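Local atomic coordinates of sterol regulatory element-binding protein cleavage-activating protein (Schizosaccharomyces pombe, PDB entry 4YHC), a protein that acts as the escort protein required for processing of Sre1 when sterol or oxygen levels are low. Residues P24-H29 / V55-R60; L31-I36 / N455-V460; T44-G49 / K78-D83; E354-S359 / G439-V444; Q408-W413 / S432-D437. The protein carries 9 engineered substitutions. All blocks are in the same frame, centred on the assembly; numbering follows the deposited sequence.

All five contacts lie in the WD40 propeller domain of this protein. Contacts 1, 2 and 3 share the four-stranded blade that starts with strand 33-38: contact 1 packs the preceding loop on its third strand, contact 2 sets its first strand against the blade that joins the chain ends, and contact 3 joins its second strand to the following blade. Contacts 1 and 3 are buried and apolar across the interface; contact 2, partly buried, mixes one methyl contact with backbone oxygens. Contact 4, a surface contact nearer the centre of the chain, and buried contact 5, farther out, both reach the sheet of strand 406-416 and depend on polar side-chain bonds.

Contact 1: residues P24-H29 / V55-R60; sequences PVPVHH and VVWDLR
His29, whose ring rests against Val55, has its backbone O gripped by two side chains. The neighbouring His28 donates from ND1 over 3.2 Å to His29 O, almost straight at 173° and from above the carbonyl plane, and Asn455 ND2 is the second partner. The His29 ring is fixed as well, ND1 bonding to Ser53 OG and NE2 to Ser47 OG, and one of its faces lies over Val55 CG2, which comes within 3.7 Å of His29 NE2. Further along, Val27 CG1 meets Val55 CG1 at 3.9 Å, and Val27 CG2 comes obliquely to the Trp57 ring. Val25 supplies a CH-pi contact: its CG1, anti to the backbone N (chi1 161°), sits 4.0 Å from the centre of the Trp57 six-membered ring and only 11° off the normal. Pro26 crosses the indole at about a right angle and presses CD to 3.3 Å from Trp57 CH2, a tight approach at the far corner of the ring. Leu59 CD1 lies at another part of the indole rim, in its plane. Trp57 and Asp58 form the Trp-Asp dipeptide that closes the third strand of a WD blade, and the His29-Ser47 bond matches the histidine-to-serine link of the hydrogen-bonded network characteristic of WD40 repeats, here in the repeat predicted as the first.

Contact 2: residues L31-I36 / N455-V460; sequences LDILKI and NYVALV
Ile33 and Val457 provide the apolar part of this contact, their side chains crossing at about a right angle with Ile33 CD1 3.7 Å from Val457 CG1. CG1 of Ile33 stands anti to the carbonyl carbon (chi1 -67°), and the terminal methyl extends beyond it over the start of strand 456-462. The same methyl also lies against backbone oxygens, with Ile33 CD1 3.7 Å from Asn455 O and 3.8 Å from Tyr456 O. At the loop end backbone and side-chain atoms approach without a hydrogen bond between the segments: Leu31 O lies 3.2 Å from Asn455 CB, and Asp32 OD1 stays 3.6 Å from Asn455 N. The side-chain amide of Asn455 is engaged by the loop of contact 1. Ile33 is backbone-bonded to Gly454, the residue just before 455-460. A classic beta bulge at Leu34 and Lys35, opposite Val48, interrupts the pairing with strand 44-49. Strand 456-462 is flanked by strand 448-453 and by strand 20-24 from near the N-terminus. Its pairing with strand 20-24 is the "Velcro" closure characteristic of beta-propellers, and this contact packs the first strand of the next blade against the blade so closed.

Contact 3: residues T44-G49 / K78-D83; sequences TFASVG and KAIALD
Val48 and Ile80 reach toward each other tip to tip, with Val48 CG2 4.1 Å from Ile80 CD1. The isoleucine is fully stretched, CG1 anti to the backbone N (chi1 -180°) and CD1 continuing the line, which carries the methyl across to the facing sheet. There it also meets the small side chain two residues back, Ala46 CB lying 3.9 Å from Ile80 CD1. At the other end the orientation changes: Thr44 and Leu82 cross obliquely, and Leu82 CD2 settles 3.6 Å from Thr44 CG2 and equally close to Thr44 O. Thr44 presents its methyl rather than its hydroxyl to the leucine, while OG1 bonds to Gly86 O. The second leucine methyl, Leu82 CD1, reaches more loosely to Ala46 CB at 4.4 Å. No hydrogen bond joins the segments; the strands run nearly antiparallel at 171°, but their axes are 8.8 Å apart, so they face each other as layers and do not pair edge to edge. Leu54 and Ala37 extend the packing round Ile80 and Leu82. Apolar packing of neighbouring blades face to face is characteristic of beta-propellers; here it joins strand 44-49 to strand 79-82, in the repeats predicted as first and second.

Contact 4: residues E354-S359 / G439-V444; sequences ESVMSS and GPSLAV. Engineered in segment 354-359: Ser355 (natural residue Cys).
Gly439 opens the contact with its CA 3.5 Å from Glu354 OE2; a CB at this glycine would run into Glu354 CD. Pro440 follows through a cis peptide bond, and its carbonyl carbon is 3.6 Å from Glu354 OE2. Ser441 then makes the hydrogen bond of the contact, OG donating to Glu354 OE2 over 2.8 Å on the anti side of the oxygen and 34° out of the carboxylate plane. Glu354 gets there by a bend at chi2 (66°), which brings CD close to Gly439 CA. An alanine in place of Glu354 would probably leave Ser441 OG without this acceptor and uncover the CA of Gly439. Ser441 also packs beside Val356, whose CB is 3.3 Å from Ser441 OG. Leu442 points away from strand 354-357, and its side chain packs on Ile36 and Val38. Ala443 returns to the contact: its CB touches backbone atoms, 3.4 Å from Met357 O and 3.5 Å from Ser359 N, while Ser359 OG bonds to Asp446 OD1. Strands 354-357 and 441-444 run in the same general direction, 28° apart, each at the edge of its own sheet. They are the innermost strands of adjacent blades, set side by side near the centre of the chain as the inner strands of a beta-propeller are.

Contact 5: residues Q408-W413 / S432-D437; sequences QVWEVW and SLIIAD
Gln408 places CG anti to the carbonyl carbon (chi1 -64°) and runs extended beyond it, while Ser432 turns OG anti to its own backbone N, and the amide and the hydroxyl meet. Ser432 OG donates to Gln408 OE1 over 2.8 Å, coming from well above the carbonyl plane, 62° out of it. A second donor reaches the same oxygen from the opposite face: Trp410 NE1, two residues along the strand, donates to Gln408 OE1 over 3.0 Å, and that oxygen lies in the plane of the indole. The other end of the amide is held too, since Gln408 NE2 donates to Ile434 O over 2.7 Å at 168°, in the amide plane and nearly along the C=O axis. Three bonds therefore fix both the position and the rotation of the buried amide. Ser432 OG in turn accepts from Ile434 N at 2.9 Å, an ST turn by which the chain leaves strand 421-432 of one propeller blade and starts the loop leading to strand 441-445 of the next. An alanine at Gln408 would probably leave Trp410 NE1 and Ile434 O without these mates and let the turn at Ser432 shift from the strand. Beyond the amide the contact becomes apolar: the Trp410 and Ile434 side chains cross at a slant, with Trp410 CZ2 4.1 Å from Ile434 CG2. Trp410 CH2 then meets Ala436 O at 4.0 Å, the oxygen lying at the ring edge near its plane and bonded weakly to Arg369 NH2, while the neighbouring Asp437 forms a salt bridge with that arginine.

Contact 1: residues P24-H29 / V55-R60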
# COMPACT_ATOMS: atom_id res chain seq x y z
N PRO A 24 2.71 20.63 2.90
CA PRO A 24 1.27 20.42 2.88
C PRO A 24 0.82 20.22 1.47
O PRO A 24 1.32 20.87 0.59
CB PRO A 24 0.70 21.74 3.44
CG PRO A 24 1.73 22.77 3.07
CD PRO A 24 3.05 22.04 3.24
N VAL A 25 -0.13 19.35 1.22
CA VAL A 25 -0.73 19.26 -0.11
C VAL A 25 -1.67 20.45 -0.16
O VAL A 25 -2.34 20.71 0.82
CB VAL A 25 -1.55 17.97 -0.23
CG1 VAL A 25 -2.54 18.07 -1.37
CG2 VAL A 25 -0.63 16.76 -0.39
N PRO A 26 -1.69 21.19 -1.26
CA PRO A 26 -2.39 22.48 -1.28
C PRO A 26 -3.91 22.43 -1.19
O PRO A 26 -4.50 23.48 -0.98
CB PRO A 26 -1.98 23.12 -2.61
CG PRO A 26 -1.16 22.15 -3.33
CD PRO A 26 -0.99 20.91 -2.51
N VAL A 27 -4.53 21.27 -1.31
CA VAL A 27 -5.99 21.13 -1.19
C VAL A 27 -6.35 20.42 0.10
O VAL A 27 -5.54 19.68 0.65
CB VAL A 27 -6.58 20.44 -2.45
CG1 VAL A 27 -8.07 20.13 -2.29
CG2 VAL A 27 -6.42 21.38 -3.62
N HIS A 28 -7.54 20.70 0.64
CA HIS A 28 -8.00 20.00 1.84
C HIS A 28 -9.51 19.82 1.93
O HIS A 28 -10.24 20.32 1.13
CB HIS A 28 -7.48 20.69 3.09
CG HIS A 28 -7.95 22.09 3.23
ND1 HIS A 28 -9.18 22.41 3.77
CD2 HIS A 28 -7.36 23.26 2.89
CE1 HIS A 28 -9.34 23.72 3.74
NE2 HIS A 28 -8.25 24.26 3.22
N HIS A 29 -9.95 19.07 2.92
CA HIS A 29 -11.34 18.70 3.11
C HIS A 29 -11.89 19.59 4.23
O HIS A 29 -11.11 20.19 4.97
CB HIS A 29 -11.43 17.27 3.58
CG HIS A 29 -11.04 16.27 2.54
ND1 HIS A 29 -11.96 15.50 1.88
CD2 HIS A 29 -9.82 15.88 2.07
CE1 HIS A 29 -11.35 14.69 1.04
NE2 HIS A 29 -10.04 14.87 1.17
N VAL A 55 -11.12 14.06 -2.96
CA VAL A 55 -10.12 14.82 -3.69
C VAL A 55 -9.19 13.81 -4.38
O VAL A 55 -8.62 12.87 -3.71
CB VAL A 55 -9.29 15.74 -2.75
CG1 VAL A 55 -8.21 16.46 -3.54
CG2 VAL A 55 -10.19 16.74 -1.97
N VAL A 56 -9.07 13.94 -5.69
CA VAL A 56 -8.09 13.19 -6.38
C VAL A 56 -7.00 14.13 -6.96
O VAL A 56 -7.29 15.19 -7.55
CB VAL A 56 -8.60 12.00 -7.23
CG1 VAL A 56 -10.11 11.81 -7.23
CG2 VAL A 56 -7.86 11.72 -8.51
N TRP A 57 -5.76 13.72 -6.70
CA TRP A 57 -4.58 14.62 -6.77
C TRP A 57 -3.53 13.93 -7.57
O TRP A 57 -3.23 12.79 -7.31
CB TRP A 57 -4.13 14.88 -5.32
CG TRP A 57 -2.87 15.63 -5.20
CD1 TRP A 57 -1.61 15.13 -4.93
CD2 TRP A 57 -2.74 17.03 -5.32
NE1 TRP A 57 -0.71 16.17 -4.87
CE2 TRP A 57 -1.39 17.34 -5.12
CE3 TRP A 57 -3.65 18.07 -5.56
CZ2 TRP A 57 -0.92 18.64 -5.16
CZ3 TRP A 57 -3.18 19.37 -5.63
CH2 TRP A 57 -1.83 19.64 -5.42
N ASP A 58 -2.95 14.64 -8.56
CA ASP A 58 -1.82 14.15 -9.34
C ASP A 58 -0.51 14.48 -8.61
O ASP A 58 -0.13 15.63 -8.44
CB ASP A 58 -1.80 14.76 -10.77
CG ASP A 58 -0.82 14.05 -11.65
OD1 ASP A 58 0.41 14.15 -11.37
OD2 ASP A 58 -1.24 13.23 -12.52
N LEU A 59 0.17 13.48 -8.16
CA LEU A 59 1.30 13.66 -7.23
C LEU A 59 2.48 14.38 -7.93
O LEU A 59 3.10 15.25 -7.36
CB LEU A 59 1.77 12.28 -6.82
CG LEU A 59 1.43 11.62 -5.46
CD1 LEU A 59 0.56 12.39 -4.56
CD2 LEU A 59 0.94 10.20 -5.58
N ARG A 60 2.82 13.94 -9.14
CA ARG A 60 4.00 14.50 -9.80
C ARG A 60 3.72 15.86 -10.41
O ARG A 60 4.60 16.70 -10.42
CB ARG A 60 4.52 13.54 -10.84
CG ARG A 60 5.01 12.21 -10.26
CD ARG A 60 5.88 12.36 -9.00
NE ARG A 60 6.07 11.06 -8.35
CZ ARG A 60 7.15 10.29 -8.48
NH1 ARG A 60 8.19 10.67 -9.22
NH2 ARG A 60 7.19 9.12 -7.83

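Contact 2: residues L31-I36 / N455-V460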
# COMPACT_ATOMS: atom_id res chain seq x y z
N LEU A 31 -14.02 18.35 6.63
CA LEU A 31 -13.92 17.50 7.82
C LEU A 31 -12.65 16.60 7.80
O LEU A 31 -11.97 16.53 6.81
CB LEU A 31 -15.17 16.61 7.90
CG LEU A 31 -16.45 17.16 8.56
CD1 LEU A 31 -16.68 16.60 9.96
CD2 LEU A 31 -16.46 18.66 8.64
N ASP A 32 -12.36 15.88 8.88
CA ASP A 32 -11.16 15.07 8.95
C ASP A 32 -11.13 14.03 7.84
O ASP A 32 -12.20 13.48 7.40
CB ASP A 32 -11.06 14.35 10.29
CG ASP A 32 -10.46 15.24 11.41
OD1 ASP A 32 -10.12 16.43 11.15
OD2 ASP A 32 -10.31 14.72 12.55
N ILE A 33 -9.92 13.74 7.38
CA ILE A 33 -9.75 12.68 6.41
C ILE A 33 -9.88 11.32 7.09
O ILE A 33 -9.21 11.01 8.08
CB ILE A 33 -8.44 12.84 5.63
CG1 ILE A 33 -8.52 14.10 4.75
CG2 ILE A 33 -8.21 11.62 4.78
CD1 ILE A 33 -7.21 14.62 4.20
N LEU A 34 -10.68 10.48 6.48
CA LEU A 34 -10.89 9.10 6.91
C LEU A 34 -9.96 8.13 6.20
O LEU A 34 -9.46 7.19 6.80
CB LEU A 34 -12.28 8.69 6.49
CG LEU A 34 -12.69 7.25 6.85
CD1 LEU A 34 -12.54 7.07 8.36
CD2 LEU A 34 -14.13 6.94 6.41
N LYS A 35 -9.78 8.30 4.90
CA LYS A 35 -9.14 7.25 4.11
C LYS A 35 -8.32 7.87 3.00
O LYS A 35 -8.78 8.77 2.34
CB LYS A 35 -10.23 6.37 3.47
CG LYS A 35 -9.90 4.90 3.42
CD LYS A 35 -9.41 4.48 2.07
CE LYS A 35 -9.00 3.01 2.11
NZ LYS A 35 -8.93 2.47 0.74
N ILE A 36 -7.13 7.31 2.75
CA ILE A 36 -6.32 7.74 1.62
C ILE A 36 -5.88 6.54 0.76
O ILE A 36 -5.83 5.39 1.25
CB ILE A 36 -5.11 8.53 2.08
CG1 ILE A 36 -4.24 7.72 3.10
CG2 ILE A 36 -5.54 9.88 2.66
CD1 ILE A 36 -2.93 8.37 3.38
N ASN A 455 -7.74 17.37 8.55
CA ASN A 455 -8.31 17.50 7.24
C ASN A 455 -7.30 17.90 6.19
O ASN A 455 -7.68 18.21 5.10
CB ASN A 455 -9.48 18.48 7.26
CG ASN A 455 -9.12 19.79 7.85
OD1 ASN A 455 -8.40 19.84 8.85
ND2 ASN A 455 -9.54 20.86 7.21
N TYR A 456 -6.02 17.85 6.53
CA TYR A 456 -4.95 18.15 5.60
C TYR A 456 -4.13 16.90 5.37
O TYR A 456 -4.20 15.98 6.17
CB TYR A 456 -4.02 19.20 6.20
CG TYR A 456 -4.75 20.52 6.45
CD1 TYR A 456 -5.39 20.75 7.67
CD2 TYR A 456 -4.78 21.53 5.48
CE1 TYR A 456 -6.08 21.95 7.92
CE2 TYR A 456 -5.45 22.77 5.74
CZ TYR A 456 -6.11 22.96 6.96
OH TYR A 456 -6.81 24.12 7.32
N VAL A 457 -3.31 16.92 4.33
CA VAL A 457 -2.26 15.95 4.18
C VAL A 457 -0.86 16.58 3.99
O VAL A 457 -0.72 17.53 3.24
CB VAL A 457 -2.60 14.75 3.22
CG1 VAL A 457 -3.95 14.82 2.50
CG2 VAL A 457 -1.43 14.22 2.43
N ALA A 458 0.10 15.99 4.68
CA ALA A 458 1.49 16.36 4.56
C ALA A 458 2.18 15.28 3.80
O ALA A 458 2.01 14.11 4.14
CB ALA A 458 2.17 16.44 5.92
N LEU A 459 3.02 15.71 2.90
CA LEU A 459 3.99 14.87 2.22
C LEU A 459 5.33 15.08 2.88
O LEU A 459 5.77 16.25 3.09
CB LEU A 459 4.04 15.30 0.76
CG LEU A 459 3.17 14.63 -0.30
CD1 LEU A 459 1.95 13.90 0.17
CD2 LEU A 459 2.86 15.57 -1.48
N VAL A 460 5.98 13.97 3.18
CA VAL A 460 7.29 13.94 3.85
C VAL A 460 8.15 12.97 3.11
O VAL A 460 7.76 11.80 2.90
CB VAL A 460 7.15 13.44 5.31
CG1 VAL A 460 8.46 13.47 6.08
CG2 VAL A 460 6.11 14.29 6.07

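Contact 3: residues T44-G49 / K78-D83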
# COMPACT_ATOMS: atom_id res chain seq x y z
N THR A 44 -1.32 8.71 -8.86
CA THR A 44 -2.56 9.36 -8.48
C THR A 44 -2.90 9.02 -7.05
O THR A 44 -2.87 7.86 -6.66
CB THR A 44 -3.73 8.95 -9.40
OG1 THR A 44 -3.45 9.26 -10.77
CG2 THR A 44 -5.05 9.72 -9.06
N PHE A 45 -3.23 10.06 -6.29
CA PHE A 45 -3.54 9.98 -4.86
C PHE A 45 -4.99 10.38 -4.69
O PHE A 45 -5.46 11.32 -5.36
CB PHE A 45 -2.67 11.01 -4.12
CG PHE A 45 -2.84 11.02 -2.61
CD1 PHE A 45 -2.16 10.12 -1.83
CD2 PHE A 45 -3.66 11.92 -2.02
CE1 PHE A 45 -2.27 10.15 -0.44
CE2 PHE A 45 -3.82 11.96 -0.65
CZ PHE A 45 -3.10 11.09 0.15
N ALA A 46 -5.69 9.71 -3.77
CA ALA A 46 -7.06 10.10 -3.40
C ALA A 46 -7.23 10.17 -1.89
O ALA A 46 -6.72 9.30 -1.16
CB ALA A 46 -8.03 9.09 -3.95
N SER A 47 -8.04 11.13 -1.42
CA SER A 47 -8.39 11.24 -0.04
C SER A 47 -9.93 11.35 0.09
O SER A 47 -10.58 11.99 -0.74
CB SER A 47 -7.71 12.44 0.63
OG SER A 47 -7.88 13.65 -0.07
N VAL A 48 -10.45 10.73 1.14
CA VAL A 48 -11.88 10.70 1.42
C VAL A 48 -12.16 11.19 2.83
O VAL A 48 -11.54 10.72 3.78
CB VAL A 48 -12.44 9.28 1.28
CG1 VAL A 48 -13.93 9.33 1.62
CG2 VAL A 48 -12.25 8.73 -0.15
N GLY A 49 -13.00 12.19 2.95
CA GLY A 49 -13.30 12.84 4.25
C GLY A 49 -14.32 12.02 4.97
O GLY A 49 -15.00 11.17 4.35
N LYS A 78 -19.03 2.98 0.59
CA LYS A 78 -18.47 1.83 1.21
C LYS A 78 -17.02 1.55 0.73
O LYS A 78 -16.31 0.85 1.42
CB LYS A 78 -19.30 0.60 0.82
CG LYS A 78 -20.70 0.42 1.39
CD LYS A 78 -21.11 -1.06 1.20
CE LYS A 78 -21.97 -1.64 2.30
NZ LYS A 78 -21.78 -3.12 2.41
N ALA A 79 -16.63 1.95 -0.48
CA ALA A 79 -15.25 1.64 -0.94
C ALA A 79 -14.86 2.55 -2.07
O ALA A 79 -15.71 3.10 -2.77
CB ALA A 79 -15.14 0.21 -1.44
N ILE A 80 -13.55 2.71 -2.19
CA ILE A 80 -12.92 3.41 -3.28
C ILE A 80 -11.75 2.63 -3.80
O ILE A 80 -11.13 1.92 -3.04
CB ILE A 80 -12.44 4.81 -2.85
CG1 ILE A 80 -11.79 5.51 -4.05
CG2 ILE A 80 -11.41 4.74 -1.70
CD1 ILE A 80 -11.30 6.90 -3.72
N ALA A 81 -11.46 2.73 -5.09
CA ALA A 81 -10.27 2.10 -5.61
C ALA A 81 -9.87 2.73 -6.91
O ALA A 81 -10.70 3.37 -7.59
CB ALA A 81 -10.46 0.63 -5.74
N LEU A 82 -8.57 2.71 -7.18
CA LEU A 82 -8.03 3.27 -8.41
C LEU A 82 -7.53 2.20 -9.27
O LEU A 82 -7.02 1.19 -8.76
CB LEU A 82 -6.83 4.16 -8.09
CG LEU A 82 -7.07 5.50 -7.41
CD1 LEU A 82 -6.89 5.34 -5.93
CD2 LEU A 82 -6.02 6.48 -7.87
N ASP A 83 -7.59 2.42 -10.58
CA ASP A 83 -6.96 1.45 -11.45
C ASP A 83 -5.42 1.58 -11.28
O ASP A 83 -4.92 2.61 -10.78
CB ASP A 83 -7.41 1.62 -12.90
CG ASP A 83 -6.62 2.68 -13.66
OD1 ASP A 83 -6.83 3.88 -13.43
OD2 ASP A 83 -5.79 2.28 -14.48

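Contact 4: residues E354-S359 / G439-V444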
# COMPACT_ATOMS: atom_id res chain seq x y z
N GLU A 354 2.92 8.93 14.52
CA GLU A 354 2.40 8.21 13.42
C GLU A 354 3.60 7.97 12.51
O GLU A 354 4.26 8.93 12.07
CB GLU A 354 1.34 9.03 12.71
CG GLU A 354 0.78 8.47 11.42
CD GLU A 354 -0.05 7.16 11.55
OE1 GLU A 354 -0.25 6.65 12.70
OE2 GLU A 354 -0.46 6.64 10.46
N SER A 355 3.82 6.73 12.09
CA SER A 355 4.92 6.43 11.20
C SER A 355 4.52 5.56 10.03
O SER A 355 3.54 4.84 10.11
CB SER A 355 6.01 5.71 11.97
OG SER A 355 5.68 4.39 12.27
N VAL A 356 5.33 5.56 8.98
CA VAL A 356 5.06 4.80 7.81
C VAL A 356 6.35 4.67 6.99
O VAL A 356 7.16 5.59 6.91
CB VAL A 356 3.93 5.42 7.00
CG1 VAL A 356 4.16 6.93 6.73
CG2 VAL A 356 3.66 4.69 5.68
N MET A 357 6.57 3.50 6.42
CA MET A 357 7.74 3.32 5.54
C MET A 357 7.46 3.61 4.07
O MET A 357 6.34 3.46 3.59
CB MET A 357 8.36 1.95 5.72
CG MET A 357 7.56 0.77 5.22
SD MET A 357 8.43 -0.78 5.66
CE MET A 357 7.34 -1.93 4.97
N SER A 358 8.50 3.99 3.38
CA SER A 358 8.43 4.18 1.96
C SER A 358 8.11 2.89 1.21
O SER A 358 8.22 1.78 1.78
CB SER A 358 9.74 4.77 1.47
OG SER A 358 10.78 3.86 1.67
N SER A 359 7.72 3.01 -0.08
CA SER A 359 7.19 1.82 -0.75
C SER A 359 8.23 0.72 -0.96
O SER A 359 7.87 -0.47 -1.12
CB SER A 359 6.58 2.23 -2.11
OG SER A 359 7.56 2.97 -2.81
N GLY A 439 -2.34 10.70 11.20
CA GLY A 439 -2.70 9.38 10.73
C GLY A 439 -4.07 9.45 10.10
O GLY A 439 -4.85 10.29 10.45
N PRO A 440 -4.37 8.57 9.17
CA PRO A 440 -3.60 7.45 8.73
C PRO A 440 -2.47 7.88 7.77
O PRO A 440 -2.24 9.07 7.53
CB PRO A 440 -4.70 6.55 8.09
CG PRO A 440 -5.56 7.56 7.40
CD PRO A 440 -5.67 8.63 8.48
N SER A 441 -1.72 6.92 7.26
CA SER A 441 -0.56 7.29 6.47
C SER A 441 -0.29 6.28 5.42
O SER A 441 -0.73 5.16 5.55
CB SER A 441 0.64 7.56 7.39
OG SER A 441 0.96 6.38 8.09
N LEU A 442 0.33 6.69 4.31
CA LEU A 442 0.56 5.80 3.16
C LEU A 442 1.83 6.20 2.38
O LEU A 442 2.12 7.40 2.19
CB LEU A 442 -0.67 5.89 2.28
CG LEU A 442 -0.94 4.84 1.26
CD1 LEU A 442 -1.23 3.48 1.89
CD2 LEU A 442 -2.10 5.32 0.42
N ALA A 443 2.57 5.21 1.92
CA ALA A 443 3.70 5.48 1.08
C ALA A 443 3.21 6.00 -0.26
O ALA A 443 2.24 5.46 -0.80
CB ALA A 443 4.53 4.21 0.85
N VAL A 444 3.93 6.98 -0.80
CA VAL A 444 3.64 7.52 -2.08
C VAL A 444 4.73 7.35 -3.13
O VAL A 444 4.52 7.64 -4.29
CB VAL A 444 3.15 8.95 -1.75
CG1 VAL A 444 4.10 10.08 -1.98
CG2 VAL A 444 1.70 9.09 -1.99

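Contact 5: residues Q408-W413 / S432-D437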
# COMPACT_ATOMS: atom_id res chain seq x y z
N GLN A 408 1.50 25.02 17.87
CA GLN A 408 1.88 23.64 18.09
C GLN A 408 3.29 23.41 17.63
O GLN A 408 3.72 23.97 16.62
CB GLN A 408 0.95 22.70 17.29
CG GLN A 408 -0.51 22.71 17.70
CD GLN A 408 -1.44 22.09 16.65
OE1 GLN A 408 -1.02 21.71 15.55
NE2 GLN A 408 -2.71 22.05 16.97
N VAL A 409 4.02 22.59 18.35
CA VAL A 409 5.32 22.21 17.92
C VAL A 409 5.19 20.74 17.52
O VAL A 409 4.69 19.93 18.33
CB VAL A 409 6.37 22.29 19.02
CG1 VAL A 409 7.69 21.89 18.46
CG2 VAL A 409 6.49 23.74 19.55
N TRP A 410 5.64 20.43 16.30
CA TRP A 410 5.68 19.01 15.79
C TRP A 410 7.10 18.57 15.58
O TRP A 410 8.03 19.42 15.37
CB TRP A 410 4.91 18.92 14.50
CG TRP A 410 3.46 19.20 14.62
CD1 TRP A 410 2.87 20.40 14.76
CD2 TRP A 410 2.40 18.22 14.58
NE1 TRP A 410 1.48 20.24 14.87
CE2 TRP A 410 1.18 18.92 14.69
CE3 TRP A 410 2.37 16.83 14.41
CZ2 TRP A 410 -0.05 18.28 14.72
CZ3 TRP A 410 1.11 16.17 14.39
CH2 TRP A 410 -0.07 16.90 14.56
N GLU A 411 7.34 17.27 15.71
CA GLU A 411 8.59 16.72 15.32
C GLU A 411 8.29 15.87 14.05
O GLU A 411 7.34 15.07 14.04
CB GLU A 411 9.24 15.88 16.42
CG GLU A 411 10.54 15.23 15.95
CD GLU A 411 10.97 14.02 16.75
OE1 GLU A 411 10.14 13.41 17.48
OE2 GLU A 411 12.15 13.62 16.60
N VAL A 412 8.99 16.19 12.98
CA VAL A 412 9.00 15.41 11.72
C VAL A 412 10.28 14.66 11.63
O VAL A 412 11.38 15.25 11.75
CB VAL A 412 8.90 16.32 10.52
CG1 VAL A 412 8.52 15.53 9.28
CG2 VAL A 412 7.88 17.37 10.81
N TRP A 413 10.22 13.36 11.43
CA TRP A 413 11.47 12.63 11.45
C TRP A 413 11.57 11.57 10.37
O TRP A 413 10.57 11.14 9.80
CB TRP A 413 11.72 11.99 12.83
CG TRP A 413 10.59 11.10 13.35
CD1 TRP A 413 9.62 11.43 14.15
CD2 TRP A 413 10.43 9.70 13.06
NE1 TRP A 413 8.80 10.33 14.40
CE2 TRP A 413 9.30 9.26 13.75
CE3 TRP A 413 11.13 8.80 12.31
CZ2 TRP A 413 8.83 7.92 13.66
CZ3 TRP A 413 10.66 7.50 12.19
CH2 TRP A 413 9.52 7.07 12.91
N SER A 432 -2.18 27.06 14.35
CA SER A 432 -2.51 25.81 13.67
C SER A 432 -4.01 25.57 13.58
O SER A 432 -4.74 25.70 14.54
CB SER A 432 -1.85 24.63 14.37
OG SER A 432 -2.23 23.39 13.74
N LEU A 433 -4.49 25.14 12.42
CA LEU A 433 -5.84 24.61 12.32
C LEU A 433 -5.94 23.06 12.47
O LEU A 433 -6.93 22.45 12.12
CB LEU A 433 -6.41 25.02 10.97
CG LEU A 433 -6.98 26.43 10.91
CD1 LEU A 433 -6.27 27.44 11.80
CD2 LEU A 433 -7.02 26.87 9.47
N ILE A 434 -4.91 22.42 12.98
CA ILE A 434 -4.94 20.97 13.11
C ILE A 434 -5.28 20.56 14.52
O ILE A 434 -4.54 20.83 15.41
CB ILE A 434 -3.61 20.34 12.67
CG1 ILE A 434 -3.42 20.62 11.17
CG2 ILE A 434 -3.64 18.83 12.85
CD1 ILE A 434 -1.96 20.64 10.74
N ILE A 435 -6.39 19.87 14.73
CA ILE A 435 -6.68 19.38 16.12
C ILE A 435 -6.57 17.85 16.28
O ILE A 435 -6.56 17.33 17.39
CB ILE A 435 -7.99 19.96 16.71
CG1 ILE A 435 -9.15 19.88 15.71
CG2 ILE A 435 -7.75 21.41 17.15
CD1 ILE A 435 -9.10 20.88 14.56
N ALA A 436 -6.35 17.14 15.19
CA ALA A 436 -6.27 15.70 15.24
C ALA A 436 -4.86 15.20 15.56
O ALA A 436 -3.85 15.87 15.35
CB ALA A 436 -6.77 15.11 13.92
N ASP A 437 -4.80 13.99 16.07
CA ASP A 437 -3.55 13.25 16.08
C ASP A 437 -3.28 12.83 14.61
O ASP A 437 -4.19 12.63 13.87
CB ASP A 437 -3.71 12.04 16.99
CG ASP A 437 -3.72 12.42 18.47
OD1 ASP A 437 -3.38 13.59 18.83
OD2 ASP A 437 -4.01 11.52 19.27